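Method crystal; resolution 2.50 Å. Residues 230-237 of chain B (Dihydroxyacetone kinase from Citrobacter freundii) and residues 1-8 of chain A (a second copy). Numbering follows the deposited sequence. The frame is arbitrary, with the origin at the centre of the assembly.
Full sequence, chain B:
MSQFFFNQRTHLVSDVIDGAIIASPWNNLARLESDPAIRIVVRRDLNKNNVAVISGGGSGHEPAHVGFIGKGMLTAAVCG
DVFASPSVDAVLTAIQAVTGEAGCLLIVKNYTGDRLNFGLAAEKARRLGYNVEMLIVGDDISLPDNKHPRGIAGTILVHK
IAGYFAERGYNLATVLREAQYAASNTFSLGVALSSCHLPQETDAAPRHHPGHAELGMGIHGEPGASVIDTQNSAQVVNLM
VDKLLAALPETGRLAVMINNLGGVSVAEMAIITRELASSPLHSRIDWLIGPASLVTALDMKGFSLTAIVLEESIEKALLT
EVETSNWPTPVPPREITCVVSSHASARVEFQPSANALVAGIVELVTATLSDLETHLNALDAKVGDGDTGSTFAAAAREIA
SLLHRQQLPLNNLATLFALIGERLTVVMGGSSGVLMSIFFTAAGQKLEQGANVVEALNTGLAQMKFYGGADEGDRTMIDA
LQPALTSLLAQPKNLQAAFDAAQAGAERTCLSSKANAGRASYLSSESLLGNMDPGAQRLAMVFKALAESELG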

# COMPACT_ATOMS: atom_id res chain seq x y z
N THR B 230 0.82 -7.64 -22.16
CA THR B 230 1.83 -8.13 -21.23
C THR B 230 1.78 -7.36 -19.92
O THR B 230 1.18 -6.28 -19.84
CB THR B 230 3.25 -7.99 -21.80
OG1 THR B 230 4.18 -8.63 -20.91
CG2 THR B 230 3.64 -6.52 -21.95
N GLN B 231 2.42 -7.92 -18.89
CA GLN B 231 2.47 -7.28 -17.59
C GLN B 231 3.91 -6.93 -17.28
O GLN B 231 4.22 -6.41 -16.21
CB GLN B 231 1.91 -8.21 -16.51
CG GLN B 231 0.44 -8.52 -16.68
CD GLN B 231 -0.12 -9.29 -15.52
OE1 GLN B 231 0.61 -9.61 -14.57
NE2 GLN B 231 -1.41 -9.61 -15.57
N ASN B 232 4.79 -7.21 -18.24
CA ASN B 232 6.21 -6.95 -18.08
C ASN B 232 6.47 -5.51 -17.67
O ASN B 232 6.13 -4.58 -18.39
CB ASN B 232 6.94 -7.27 -19.38
CG ASN B 232 8.41 -6.95 -19.31
OD1 ASN B 232 8.81 -5.78 -19.32
ND2 ASN B 232 9.24 -7.99 -19.21
N SER B 233 7.10 -5.34 -16.51
CA SER B 233 7.36 -4.00 -15.99
C SER B 233 8.07 -3.04 -16.94
O SER B 233 7.70 -1.87 -17.03
CB SER B 233 8.13 -4.10 -14.66
OG SER B 233 9.32 -4.86 -14.81
N ALA B 234 9.10 -3.52 -17.63
CA ALA B 234 9.85 -2.66 -18.54
C ALA B 234 9.02 -2.22 -19.74
O ALA B 234 8.98 -1.04 -20.11
CB ALA B 234 11.10 -3.36 -19.01
N GLN B 235 8.34 -3.18 -20.35
CA GLN B 235 7.53 -2.87 -21.50
C GLN B 235 6.43 -1.91 -21.08
O GLN B 235 6.24 -0.85 -21.71
CB GLN B 235 6.96 -4.16 -22.08
CG GLN B 235 8.04 -5.03 -22.72
CD GLN B 235 7.53 -6.39 -23.15
OE1 GLN B 235 6.58 -6.49 -23.93
NE2 GLN B 235 8.17 -7.45 -22.65
N VAL B 236 5.72 -2.24 -20.01
CA VAL B 236 4.65 -1.38 -19.56
C VAL B 236 5.13 0.03 -19.24
O VAL B 236 4.52 1.01 -19.67
CB VAL B 236 3.96 -1.98 -18.33
CG1 VAL B 236 2.89 -1.03 -17.81
CG2 VAL B 236 3.35 -3.32 -18.69
N VAL B 237 6.22 0.15 -18.50
CA VAL B 237 6.70 1.49 -18.16
C VAL B 237 7.20 2.29 -19.36
O VAL B 237 6.96 3.49 -19.44
CB VAL B 237 7.80 1.43 -17.07
CG1 VAL B 237 8.48 2.79 -16.93
CG2 VAL B 237 7.18 1.05 -15.74
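Chain A, residues 1-8: MSQFFFNQ

The N-terminal segment of chain A has no regular helix or strand; from Ser2(A) to Phe6(A) its backbone is mostly extended, and it passes chain B where a loop turns into a helix. Its sequence runs in the same sense as that of chain B: Gln231(B) meets Ser2(A) to Phe5(A), while Asn232(B) and Ser233(B) meet Phe6(A) and Asn7(A).

Thr230(B) does not reach chain A, but its OG1 accepts from Asn232(B) N at 3.1 Å, a bond within the loop that leads into the helix. Gln231(B) uses its long, flexible side chain to reach a backbone: OE1 accepts from Phe4(A) N at 3.0 Å. A water links the same amide to chain A by weak bonds, accepting from Gln231(B) NE2 at 3.1 Å and donating to Ser2(A) O at 2.9 Å. The backbone of Gln231(B) meets an aromatic ring, its O lying 3.5 Å from Phe5(A) CD2.

Asn232(B) is the N-cap of the helix, a place asparagine fills well because its short side chain can fold back onto a free backbone amide. Its OD1 accepts from Gln235(B) N at 2.8 Å, leaving the other end of the amide to donate across the interface, from ND2 to Asn7(A) OD1 at 2.8 Å.

Ser233(B) begins the helix. Its N, in the first turn and without an earlier helical carbonyl to bind, donates to Phe6(A) O at 2.9 Å and 164°, a nearly straight bond. Its CA-to-CB bond points toward chain A, and the side chain is small, in keeping with the close backbones, the CA atoms of Ser233(B) and Phe6(A) being 4.7 Å apart. Ala234(B) is smaller still, its CB 3.9 Å from Asn7(A) ND2. Gln235(B) makes no contact with the segment. Two residues beyond Ala234(B), Val236(B) offers an apolar surface to Phe5(A), with Val236(B) CG1 4.4 Å from Phe5(A) CE2. Val237(B) is out of reach.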

# COMPACT_ATOMS: atom_id res chain seq x y z
N MET A 1 -1.43 -16.58 -15.65
CA MET A 1 -1.85 -16.77 -14.23
C MET A 1 -1.15 -15.71 -13.37
O MET A 1 -1.73 -15.21 -12.40
CB MET A 1 -1.51 -18.20 -13.73
N SER A 2 0.07 -15.36 -13.74
CA SER A 2 0.85 -14.38 -13.00
C SER A 2 0.28 -12.96 -13.12
O SER A 2 0.20 -12.43 -14.23
CB SER A 2 2.29 -14.42 -13.49
OG SER A 2 2.97 -13.19 -13.27
N GLN A 3 -0.11 -12.37 -12.00
CA GLN A 3 -0.63 -11.00 -11.97
C GLN A 3 0.42 -10.23 -11.14
O GLN A 3 0.19 -9.87 -9.98
CB GLN A 3 -2.00 -10.96 -11.27
CG GLN A 3 -2.81 -9.70 -11.57
CD GLN A 3 -4.17 -9.69 -10.88
OE1 GLN A 3 -4.91 -10.67 -10.94
NE2 GLN A 3 -4.49 -8.58 -10.22
N PHE A 4 1.57 -9.96 -11.76
CA PHE A 4 2.68 -9.32 -11.06
C PHE A 4 3.51 -8.45 -12.00
O PHE A 4 3.86 -8.87 -13.10
CB PHE A 4 3.56 -10.45 -10.49
CG PHE A 4 4.47 -10.04 -9.36
CD1 PHE A 4 4.17 -10.43 -8.05
CD2 PHE A 4 5.66 -9.35 -9.59
CE1 PHE A 4 5.03 -10.14 -7.01
CE2 PHE A 4 6.53 -9.06 -8.55
CZ PHE A 4 6.22 -9.46 -7.26
N PHE A 5 3.84 -7.24 -11.58
CA PHE A 5 4.68 -6.37 -12.41
C PHE A 5 6.15 -6.72 -12.17
O PHE A 5 6.68 -6.51 -11.08
CB PHE A 5 4.49 -4.89 -12.06
CG PHE A 5 3.19 -4.30 -12.53
CD1 PHE A 5 2.24 -3.86 -11.61
CD2 PHE A 5 2.93 -4.13 -13.90
CE1 PHE A 5 1.06 -3.26 -12.05
CE2 PHE A 5 1.75 -3.53 -14.34
CZ PHE A 5 0.81 -3.09 -13.41
N PHE A 6 6.80 -7.28 -13.19
CA PHE A 6 8.21 -7.62 -13.11
C PHE A 6 8.74 -7.85 -14.52
O PHE A 6 7.96 -7.87 -15.48
CB PHE A 6 8.45 -8.84 -12.20
CG PHE A 6 8.08 -10.18 -12.81
CD1 PHE A 6 9.03 -10.92 -13.51
CD2 PHE A 6 6.81 -10.71 -12.64
CE1 PHE A 6 8.72 -12.18 -14.02
CE2 PHE A 6 6.48 -11.97 -13.15
CZ PHE A 6 7.44 -12.71 -13.84
N ASN A 7 10.06 -7.98 -14.64
CA ASN A 7 10.69 -8.19 -15.94
C ASN A 7 11.25 -9.61 -16.00
O ASN A 7 10.50 -10.55 -16.29
CB ASN A 7 11.82 -7.17 -16.11
CG ASN A 7 12.37 -7.14 -17.52
OD1 ASN A 7 11.95 -7.90 -18.39
ND2 ASN A 7 13.32 -6.25 -17.75
N GLN A 8 12.54 -9.77 -15.74
CA GLN A 8 13.16 -11.10 -15.72
C GLN A 8 12.96 -11.70 -14.33
O GLN A 8 13.32 -11.08 -13.32
CB GLN A 8 14.67 -11.01 -16.03
CG GLN A 8 15.00 -10.54 -17.43
CD GLN A 8 14.32 -11.40 -18.50
OE1 GLN A 8 14.62 -12.59 -18.64
NE2 GLN A 8 13.40 -10.79 -19.26
O HOH W 1 -2.71 -12.34 -14.70